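Local coordinates for sensor protein kinase WalK (Staphylococcus aureus, PDB 4YWZ), which serves as the membrane sensor histidine kinase of the essential WalKR two-component system, its extracellular Cache-type receptor domain probably perceiving a signal outside the cell, at residues Ile28-Glu31 against Lys32-Glu36; Gln77-Arg80 against Ser81-Asn84; Ser138-Asn141 against Asp142-Gln146. The protein carries 1 engineered substitution. All coordinates share one frame; numbering follows the deposited sequence.

Contact 1 of 3, residues Ile28-Glu31 against Lys32-Glu36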
ATOM      1  N   ILE A  28     -19.316  -6.189  -4.355  1.00 19.17           N
ATOM      2  CA  ILE A  28     -19.842  -6.791  -5.618  1.00 21.39           C
ATOM      3  C   ILE A  28     -19.860  -8.293  -5.518  1.00 20.76           C
ATOM      4  O   ILE A  28     -20.835  -9.007  -5.902  1.00 23.13           O
ATOM      5  CB  ILE A  28     -19.013  -6.325  -6.851  1.00 24.40           C
ATOM      6  CG1 ILE A  28     -19.244  -4.850  -7.146  1.00 26.34           C
ATOM      7  CG2 ILE A  28     -19.309  -7.268  -8.049  1.00 29.90           C
ATOM      8  CD1 ILE A  28     -18.241  -4.261  -8.127  1.00 35.06           C
ATOM      9  N   SER A  29     -18.815  -8.884  -4.939  1.00 22.45           N
ATOM     10  CA  SER A  29     -18.772 -10.300  -4.711  1.00 21.17           C
ATOM     11  C   SER A  29     -19.887 -10.860  -3.835  1.00 21.99           C
ATOM     12  O   SER A  29     -20.448 -11.905  -4.153  1.00 23.12           O
ATOM     13  CB  SER A  29     -17.356 -10.796  -4.142  1.00 22.87           C
ATOM     14  OG  SER A  29     -16.321 -10.285  -5.034  1.00 25.45           O
ATOM     15  N   ILE A  30     -20.187 -10.195  -2.714  1.00 19.92           N
ATOM     16  CA  ILE A  30     -21.190 -10.574  -1.831  1.00 20.25           C
ATOM     17  C   ILE A  30     -22.566 -10.433  -2.543  1.00 18.69           C
ATOM     18  O   ILE A  30     -23.413 -11.357  -2.448  1.00 20.88           O
ATOM     19  CB  ILE A  30     -21.138  -9.737  -0.490  1.00 20.81           C
ATOM     20  CG1 ILE A  30     -19.898 -10.141   0.307  1.00 20.47           C
ATOM     21  CG2 ILE A  30     -22.394 -10.002   0.319  1.00 19.84           C
ATOM     22  CD1 ILE A  30     -19.726  -9.243   1.539  1.00 20.96           C
ATOM     23  N   GLU A  31     -22.706  -9.359  -3.272  1.00 20.65           N
ATOM     24  CA  GLU A  31     -23.988  -9.120  -3.971  1.00 21.36           C
ATOM     25  C   GLU A  31     -24.250 -10.278  -4.943  1.00 22.25           C
ATOM     26  O   GLU A  31     -25.364 -10.836  -4.999  1.00 21.42           O
ATOM     27  CB  GLU A  31     -23.925  -7.798  -4.682  1.00 23.42           C
ATOM     28  CG  GLU A  31     -25.046  -7.532  -5.681  1.00 27.38           C
ATOM     29  CD  GLU A  31     -24.962  -6.166  -6.303  1.00 32.75           C
ATOM     30  OE1 GLU A  31     -23.938  -5.481  -6.081  1.00 42.34           O
ATOM     31  OE2 GLU A  31     -25.981  -5.709  -6.927  1.00 32.87           O
ATOM     32  N   LYS A  32     -23.223 -10.723  -5.631  1.00 23.20           N
ATOM     33  CA  LYS A  32     -23.363 -11.793  -6.665  1.00 27.30           C
ATOM     34  C   LYS A  32     -23.766 -13.087  -6.018  1.00 27.83           C
ATOM     35  O   LYS A  32     -24.587 -13.815  -6.586  1.00 28.63           O
ATOM     36  CB  LYS A  32     -22.051 -11.920  -7.466  1.00 28.80           C
ATOM     37  CG  LYS A  32     -21.903 -10.700  -8.331  1.00 38.23           C
ATOM     38  CD  LYS A  32     -20.958 -10.838  -9.521  1.00 50.59           C
ATOM     39  CE  LYS A  32     -21.041  -9.565 -10.366  1.00 50.99           C
ATOM     40  NZ  LYS A  32     -19.835  -9.389 -11.219  1.00 61.45           N
ATOM     41  N   VAL A  33     -23.237 -13.395  -4.834  1.00 24.30           N
ATOM     42  CA  VAL A  33     -23.630 -14.592  -4.152  1.00 26.60           C
ATOM     43  C   VAL A  33     -25.122 -14.597  -3.776  1.00 30.54           C
ATOM     44  O   VAL A  33     -25.823 -15.607  -3.939  1.00 28.96           O
ATOM     45  CB  VAL A  33     -22.786 -14.888  -2.897  1.00 30.09           C
ATOM     46  CG1 VAL A  33     -23.141 -16.247  -2.396  1.00 35.45           C
ATOM     47  CG2 VAL A  33     -21.344 -14.955  -3.292  1.00 31.49           C
ATOM     48  N   TYR A  34     -25.628 -13.440  -3.331  1.00 25.68           N
ATOM     49  CA  TYR A  34     -27.094 -13.309  -3.106  1.00 24.02           C
ATOM     50  C   TYR A  34     -27.935 -13.489  -4.392  1.00 24.29           C
ATOM     51  O   TYR A  34     -28.930 -14.213  -4.368  1.00 26.01           O
ATOM     52  CB  TYR A  34     -27.380 -11.940  -2.517  1.00 23.90           C
ATOM     53  CG  TYR A  34     -27.188 -11.918  -1.010  1.00 25.74           C
ATOM     54  CD1 TYR A  34     -25.921 -11.916  -0.471  1.00 26.31           C
ATOM     55  CD2 TYR A  34     -28.224 -11.905  -0.169  1.00 26.07           C
ATOM     56  CE1 TYR A  34     -25.712 -11.939   0.924  1.00 30.50           C
ATOM     57  CE2 TYR A  34     -28.056 -11.907   1.231  1.00 29.49           C
ATOM     58  CZ  TYR A  34     -26.794 -11.917   1.764  1.00 28.92           C
ATOM     59  OH  TYR A  34     -26.675 -11.897   3.157  1.00 37.63           O
ATOM     60  N   ASP A  35     -27.496 -12.875  -5.475  1.00 26.03           N
ATOM     61  CA  ASP A  35     -28.205 -12.936  -6.791  1.00 27.81           C
ATOM     62  C   ASP A  35     -28.224 -14.392  -7.252  1.00 33.38           C
ATOM     63  O   ASP A  35     -29.188 -14.857  -7.845  1.00 31.99           O
ATOM     64  CB  ASP A  35     -27.514 -12.140  -7.835  1.00 28.80           C
ATOM     65  CG  ASP A  35     -27.631 -10.636  -7.656  1.00 31.14           C
ATOM     66  OD1 ASP A  35     -28.620 -10.181  -7.087  1.00 34.57           O
ATOM     67  OD2 ASP A  35     -26.741  -9.957  -8.207  1.00 42.23           O
ATOM     68  N   GLU A  36     -27.193 -15.156  -6.895  1.00 30.40           N
ATOM     69  CA  GLU A  36     -27.096 -16.505  -7.436  1.00 34.93           C
ATOM     70  C   GLU A  36     -27.751 -17.525  -6.576  1.00 31.96           C
ATOM     71  O   GLU A  36     -28.385 -18.454  -7.120  1.00 32.16           O
ATOM     72  CB  GLU A  36     -25.660 -16.874  -7.707  1.00 38.93           C
ATOM     73  CG  GLU A  36     -25.089 -16.089  -8.891  1.00 49.98           C
ATOM     74  CD  GLU A  36     -23.622 -16.413  -9.195  1.00 61.80           C
ATOM     75  OE1 GLU A  36     -23.105 -17.445  -8.673  1.00 65.11           O
ATOM     76  OE2 GLU A  36     -22.999 -15.621  -9.951  1.00 62.29           O
TER
HETATM   77  O   HOH W   1     -28.331  -7.138  -7.361  1.00 26.41           O
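The ring of Tyr34 presents an edge to Ile30, one helical turn earlier. Ile30 O lies in the plane of the ring at that edge, 3.2 Å from Tyr34 CD1, and the methyl Ile30 CG2 sits 3.9 Å from Tyr34 CE1, the two side chains running alongside each other. With CG anti to its own carbonyl carbon (chi1 -84°), the tyrosine leans back along helix 7-37 toward that residue. Both side chains face the rest of the domain: Ile30 packs on Leu49, Val124 and Ile134, and Tyr34 on Ile46, Val126 and Ile131.

The other flat groups are the carboxylates of Glu31 and Asp35, whose planes are 60° apart. Glu31 OE2 and Asp35 OD2 stay 4.5 Å from each other, and a water is placed to donate to Glu31 OE2 at 2.8 Å and to Asp35 OD1 at 3.1 Å. Competing acceptors outnumber its protons, so the two bonds may not both be made at once.

Lys32 runs alongside Ile28 in extended form. Its CG passes 3.1 Å from Ile28 O, and its CE lies 3.7 Å from Ile28 CG2, so mainly the aliphatic part of the lysine does the touching, with NZ ending nearby. Beneath these side chains run the regular helical bonds from the amides of Lys32, Val33, Tyr34 and Asp35 to the carbonyls of Ile28, Ser29, Ile30 and Glu31. Ser29 OG is itself bonded to Gln25 O.

The helix is thus amphipathic here, with an apolar Ile30-Tyr34 side against the domain and an acidic edge. Because Glu31 also lies near Glu27, the clustered negative charge could raise the proton affinity of these carboxylates somewhat, which the water may ease where it bonds them.

Contact 2 of 3, residues Gln77-Arg80 against Ser81-Asn84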
ATOM      1  N   GLN A  77     -10.473 -13.468  14.750  1.00 35.95           N
ATOM      2  CA  GLN A  77     -10.848 -14.593  15.650  1.00 38.69           C
ATOM      3  C   GLN A  77     -11.023 -14.144  17.114  1.00 33.63           C
ATOM      4  O   GLN A  77     -11.945 -14.566  17.813  1.00 32.27           O
ATOM      5  CB  GLN A  77      -9.800 -15.718  15.467  1.00 49.83           C
ATOM      6  CG  GLN A  77      -9.973 -16.940  16.349  1.00 56.64           C
ATOM      7  CD  GLN A  77      -8.670 -17.296  17.069  1.00 72.46           C
ATOM      8  OE1 GLN A  77      -8.348 -16.737  18.133  1.00 80.44           O
ATOM      9  NE2 GLN A  77      -7.904 -18.217  16.484  1.00 72.45           N
ATOM     10  N   SER A  78     -10.201 -13.204  17.584  1.00 31.64           N
ATOM     11  CA  SER A  78     -10.294 -12.672  18.940  1.00 37.05           C
ATOM     12  C   SER A  78     -11.550 -11.851  19.196  1.00 34.28           C
ATOM     13  O   SER A  78     -11.835 -11.566  20.324  1.00 35.89           O
ATOM     14  CB  SER A  78      -9.030 -11.828  19.275  1.00 40.09           C
ATOM     15  OG  SER A  78      -8.889 -10.645  18.442  1.00 43.30           O
ATOM     16  N   ASN A  79     -12.328 -11.520  18.139  1.00 29.34           N
ATOM     17  CA  ASN A  79     -13.578 -10.812  18.244  1.00 28.16           C
ATOM     18  C   ASN A  79     -14.774 -11.681  17.925  1.00 28.51           C
ATOM     19  O   ASN A  79     -15.900 -11.172  17.736  1.00 27.96           O
ATOM     20  CB  ASN A  79     -13.577  -9.670  17.228  1.00 27.23           C
ATOM     21  CG  ASN A  79     -12.900  -8.445  17.756  1.00 35.49           C
ATOM     22  OD1 ASN A  79     -12.624  -8.326  18.959  1.00 32.64           O
ATOM     23  ND2 ASN A  79     -12.573  -7.542  16.852  1.00 28.26           N
ATOM     24  N   ARG A  80     -14.587 -13.013  17.947  1.00 33.67           N
ATOM     25  CA  ARG A  80     -15.725 -13.904  17.764  1.00 36.22           C
ATOM     26  C   ARG A  80     -16.885 -13.675  18.775  1.00 28.67           C
ATOM     27  O   ARG A  80     -18.071 -13.956  18.428  1.00 28.75           O
ATOM     28  CB  ARG A  80     -15.251 -15.385  17.651  1.00 47.24           C
ATOM     29  CG  ARG A  80     -15.575 -16.290  18.844  1.00 60.41           C
ATOM     30  CD  ARG A  80     -14.886 -17.670  18.738  1.00 73.98           C
ATOM     31  NE  ARG A  80     -13.417 -17.544  18.762  1.00 82.18           N
ATOM     32  CZ  ARG A  80     -12.686 -17.204  19.831  1.00 79.93           C
ATOM     33  NH1 ARG A  80     -13.263 -16.969  21.007  1.00 79.53           N
ATOM     34  NH2 ARG A  80     -11.362 -17.099  19.730  1.00 77.94           N
ATOM     35  N   SER A  81     -16.612 -13.144  19.968  1.00 29.97           N
ATOM     36  CA  SER A  81     -17.697 -12.780  20.872  1.00 33.93           C
ATOM     37  C   SER A  81     -18.685 -11.687  20.345  1.00 33.78           C
ATOM     38  O   SER A  81     -19.829 -11.613  20.797  1.00 31.37           O
ATOM     39  CB  SER A  81     -17.181 -12.410  22.236  1.00 36.66           C
ATOM     40  OG  SER A  81     -16.388 -11.248  22.231  1.00 37.09           O
ATOM     41  N   LEU A  82     -18.253 -10.847  19.375  1.00 27.27           N
ATOM     42  CA  LEU A  82     -19.147  -9.856  18.805  1.00 26.29           C
ATOM     43  C   LEU A  82     -20.246 -10.450  17.959  1.00 23.67           C
ATOM     44  O   LEU A  82     -21.252  -9.762  17.724  1.00 26.42           O
ATOM     45  CB  LEU A  82     -18.376  -8.855  17.946  1.00 25.11           C
ATOM     46  CG  LEU A  82     -17.257  -8.047  18.629  1.00 29.35           C
ATOM     47  CD1 LEU A  82     -16.644  -7.135  17.597  1.00 30.49           C
ATOM     48  CD2 LEU A  82     -17.817  -7.296  19.840  1.00 34.56           C
ATOM     49  N   ILE A  83     -20.054 -11.654  17.405  1.00 24.44           N
ATOM     50  CA  ILE A  83     -21.037 -12.245  16.477  1.00 24.76           C
ATOM     51  C   ILE A  83     -22.398 -12.305  17.195  1.00 25.13           C
ATOM     52  O   ILE A  83     -22.480 -12.704  18.382  1.00 26.66           O
ATOM     53  CB  ILE A  83     -20.563 -13.630  15.960  1.00 27.07           C
ATOM     54  CG1 ILE A  83     -19.262 -13.457  15.152  1.00 35.26           C
ATOM     55  CG2 ILE A  83     -21.637 -14.327  15.139  1.00 29.25           C
ATOM     56  CD1 ILE A  83     -18.454 -14.721  15.103  1.00 40.79           C
ATOM     57  N   ASN A  84     -23.446 -11.922  16.491  1.00 25.91           N
ATOM     58  CA  ASN A  84     -24.805 -11.820  16.953  1.00 26.73           C
ATOM     59  C   ASN A  84     -25.142 -10.669  17.927  1.00 26.39           C
ATOM     60  O   ASN A  84     -26.286 -10.547  18.350  1.00 28.88           O
ATOM     61  CB  ASN A  84     -25.246 -13.158  17.570  1.00 32.46           C
ATOM     62  CG  ASN A  84     -25.313 -14.236  16.523  1.00 33.91           C
ATOM     63  OD1 ASN A  84     -25.758 -14.000  15.417  1.00 38.28           O
ATOM     64  ND2 ASN A  84     -24.786 -15.380  16.829  1.00 39.72           N
TER
HETATM   65  O   HOH W   2     -14.066 -12.794  21.423  1.00 44.65           O
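Residues Asn79-Ile83 form a local contact of tight 3-10 turns on the surface, in the connection between strand 71-74 and helix 90-98. Each direct link spans three residues. Leu82 N donates to Asn79 O at 2.9 Å and Ile83 N to Arg80 O at 3.2 Å. The narrow winding shows in the approach to the acceptors: the C=O...donor angles are 134° and 120°, and each donor stands well above the carbonyl plane. Just before them Arg80 N bonds Gln77 O at 3.1 Å.

The step from Ser78 to Ser81 has no direct bond. A water donates to Ser78 O at 2.8 Å and accepts from Ser81 N at 3.0 Å, and so spans the gap between the turn at Gln77-Arg80 and those that follow.

Side chains follow the same spacing. Leu82 lies alongside Asn79, pointing the same way, and its CD1 methyl rests 4.0 Å from Asn79 CG. The amide of Asn79 is held by its ND2, which bonds Glu61 OE2, and Arg63 of strand 59-66 touches both Asn79 and Leu82. Ile83 folds back instead over the backbone, its CD1 3.4 Å from Arg80 O.

Arg80 curls toward the start of the segment through a bend at chi3 (63°). One face of its guanidinium meets Gln77 O, which stands 3.0 Å above the plane of the group and is offset toward its rim, while Gln77 CD lies at the edge, in plane.

Gln77 O therefore accepts a backbone amide while lying close to a positive group, which would probably polarise that carbonyl. Taken together, three backbone bonds and a bridging water hold this exposed turn, with Asn79 tied to Glu61 and Leu82 packed beside its amide.

Contact 3 of 3, residues Ser138-Asn141 against Asp142-Gln146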
ATOM      1  N   SER A 138      -8.801  -0.156   8.889  1.00 16.32           N
ATOM      2  CA  SER A 138      -7.594  -0.209   8.055  1.00 17.03           C
ATOM      3  C   SER A 138      -6.471   0.509   8.747  1.00 17.74           C
ATOM      4  O   SER A 138      -6.635   1.516   9.459  1.00 17.83           O
ATOM      5  CB  SER A 138      -7.940   0.274   6.656  1.00 17.47           C
ATOM      6  OG  SER A 138      -8.190   1.619   6.640  1.00 19.67           O
ATOM      7  N   LYS A 139      -5.264  -0.014   8.479  1.00 17.84           N
ATOM      8  CA  LYS A 139      -4.048   0.400   9.212  1.00 18.21           C
ATOM      9  C   LYS A 139      -3.397   1.629   8.624  1.00 19.71           C
ATOM     10  O   LYS A 139      -2.187   1.663   8.230  1.00 20.19           O
ATOM     11  CB  LYS A 139      -3.102  -0.776   9.222  1.00 18.27           C
ATOM     12  CG  LYS A 139      -3.578  -2.025   9.921  1.00 18.54           C
ATOM     13  CD  LYS A 139      -2.587  -3.137   9.822  1.00 20.14           C
ATOM     14  CE  LYS A 139      -3.153  -4.361  10.485  1.00 23.92           C
ATOM     15  NZ  LYS A 139      -2.253  -5.566  10.533  1.00 26.26           N
ATOM     16  N   ILE A 140      -4.116   2.735   8.607  1.00 15.99           N
ATOM     17  CA  ILE A 140      -3.613   3.988   8.068  1.00 17.50           C
ATOM     18  C   ILE A 140      -2.375   4.545   8.855  1.00 17.25           C
ATOM     19  O   ILE A 140      -1.661   5.389   8.292  1.00 18.44           O
ATOM     20  CB  ILE A 140      -4.713   5.052   7.953  1.00 19.95           C
ATOM     21  CG1 ILE A 140      -4.403   6.066   6.892  1.00 21.26           C
ATOM     22  CG2 ILE A 140      -5.055   5.673   9.296  1.00 21.79           C
ATOM     23  CD1 ILE A 140      -5.598   6.822   6.423  1.00 21.31           C
ATOM     24  N   ASN A 141      -2.195   4.053  10.090  1.00 18.80           N
ATOM     25  CA  ASN A 141      -1.061   4.521  10.902  1.00 22.60           C
ATOM     26  C   ASN A 141       0.203   4.089  10.251  1.00 21.74           C
ATOM     27  O   ASN A 141       1.237   4.763  10.465  1.00 22.74           O
ATOM     28  CB  ASN A 141      -1.071   4.039  12.324  1.00 22.32           C
ATOM     29  CG  ASN A 141      -0.453   5.059  13.221  1.00 25.56           C
ATOM     30  OD1 ASN A 141      -0.586   6.234  12.964  1.00 28.95           O
ATOM     31  ND2 ASN A 141       0.378   4.593  14.126  1.00 29.02           N
ATOM     32  N   ASP A 142       0.190   3.083   9.362  1.00 21.94           N
ATOM     33  CA  ASP A 142       1.403   2.767   8.665  1.00 26.12           C
ATOM     34  C   ASP A 142       1.879   3.914   7.771  1.00 24.04           C
ATOM     35  O   ASP A 142       3.113   4.065   7.622  1.00 23.00           O
ATOM     36  CB  ASP A 142       1.253   1.458   7.860  1.00 30.50           C
ATOM     37  CG  ASP A 142       1.207   0.118   8.727  1.00 28.33           C
ATOM     38  OD1 ASP A 142       1.737   0.037   9.881  1.00 36.16           O
ATOM     39  OD2 ASP A 142       0.761  -0.874   8.073  1.00 39.39           O
ATOM     40  N   VAL A 143       0.968   4.735   7.164  1.00 18.31           N
ATOM     41  CA  VAL A 143       1.269   5.934   6.390  1.00 19.76           C
ATOM     42  C   VAL A 143       1.900   7.002   7.306  1.00 20.34           C
ATOM     43  O   VAL A 143       2.976   7.502   7.048  1.00 20.20           O
ATOM     44  CB  VAL A 143       0.060   6.500   5.641  1.00 22.91           C
ATOM     45  CG1 VAL A 143       0.528   7.681   4.885  1.00 22.75           C
ATOM     46  CG2 VAL A 143      -0.545   5.344   4.753  1.00 26.17           C
ATOM     47  N   TYR A 144       1.213   7.318   8.409  1.00 20.32           N
ATOM     48  CA  TYR A 144       1.749   8.298   9.358  1.00 21.14           C
ATOM     49  C   TYR A 144       3.083   7.920   9.907  1.00 19.75           C
ATOM     50  O   TYR A 144       3.994   8.777  10.007  1.00 21.88           O
ATOM     51  CB  TYR A 144       0.688   8.534  10.446  1.00 21.06           C
ATOM     52  CG  TYR A 144      -0.595   9.224   9.990  1.00 22.33           C
ATOM     53  CD1 TYR A 144      -0.643  10.597   9.673  1.00 29.33           C
ATOM     54  CD2 TYR A 144      -1.743   8.543   9.926  1.00 22.52           C
ATOM     55  CE1 TYR A 144      -1.864  11.172   9.310  1.00 28.36           C
ATOM     56  CE2 TYR A 144      -2.965   9.147   9.567  1.00 27.50           C
ATOM     57  CZ  TYR A 144      -3.002  10.432   9.283  1.00 28.47           C
ATOM     58  OH  TYR A 144      -4.204  10.962   8.913  1.00 30.58           O
ATOM     59  N   ASN A 145       3.268   6.649  10.203  1.00 18.68           N
ATOM     60  CA  ASN A 145       4.546   6.132  10.733  1.00 18.94           C
ATOM     61  C   ASN A 145       5.665   6.321   9.708  1.00 25.21           C
ATOM     62  O   ASN A 145       6.759   6.747  10.015  1.00 25.03           O
ATOM     63  CB  ASN A 145       4.507   4.695  11.160  1.00 20.95           C
ATOM     64  CG  ASN A 145       3.764   4.445  12.502  1.00 23.69           C
ATOM     65  OD1 ASN A 145       3.664   5.338  13.335  1.00 24.43           O
ATOM     66  ND2 ASN A 145       3.214   3.281  12.629  1.00 26.45           N
ATOM     67  N   GLN A 146       5.355   6.008   8.456  1.00 21.44           N
ATOM     68  CA  GLN A 146       6.400   6.159   7.408  1.00 22.61           C
ATOM     69  C   GLN A 146       6.720   7.637   7.182  1.00 22.90           C
ATOM     70  O   GLN A 146       7.881   7.973   6.976  1.00 24.24           O
ATOM     71  CB  GLN A 146       5.977   5.401   6.191  1.00 25.93           C
ATOM     72  CG  GLN A 146       7.061   5.527   5.106  1.00 28.25           C
ATOM     73  CD  GLN A 146       8.468   5.005   5.446  1.00 37.31           C
ATOM     74  OE1 GLN A 146       8.716   4.352   6.485  1.00 36.92           O
ATOM     75  NE2 GLN A 146       9.426   5.316   4.499  1.00 36.03           N
TER
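Ile140 and Tyr144 make the chief apolar contact, Ile140 CG2 lying 4.1 Å from Tyr144 CE2. Ile140 carries CG1 anti to its backbone N (chi1 -155°), which leaves CG2 as the branch that meets the ring. Val143 lies beside them, packed on Leu12 and Phe15 of helix 7-37. Ile140 also reaches Phe15, Trp118 and Leu105, while the Tyr144 ring makes a cation-pi contact with Arg116.

Among the polar side chains, that of Asn141 crosses that of Tyr144 at about a right angle, amide and ring planes 42° apart, with Asn141 OD1 3.6 Å from Tyr144 CB. The Asn145 side chain turns back toward Asn141, its CG 3.3 Å from Asn141 O, the two amide planes 67° apart. Gln146 NE2 bonds Glu52 O of the second subunit.

The backbone bonds pass from three-residue to four-residue spacing. Asp142 N bonds Lys139 O at 3.0 Å, and Ile140 O takes Val143 N at 2.9 Å together with a weak bond from Tyr144 N. Asn145 N then reaches Asn141 O at 2.8 Å in a full helical bond.

The whole is a strand-to-helix junction: the chain leaves strand 129-138, bends at Lys139, the centre of an inverse gamma turn, and enters helix 141-149.

From the N terminus, contact 1 comes first, inside the last turns of the long helix 7-37. Contact 2 follows in the connection after strand 71-74, and contact 3 marks the passage from strand 129-138 into helix 141-149. Each closes only short, overlapping turns and no larger loop; the three lie in series, so none nests or crosses. Contacts 1 and 3 are on opposite sides of the chain's centre, their own centres about 32 Å apart. Contact 1 packs on strands 114-126 and 129-138, contact 3 on 102-109 and 114-126 and on the N-terminal part of helix 7-37, so both ends of that helix are tied into the fold. Contact 2 borders strand 59-66.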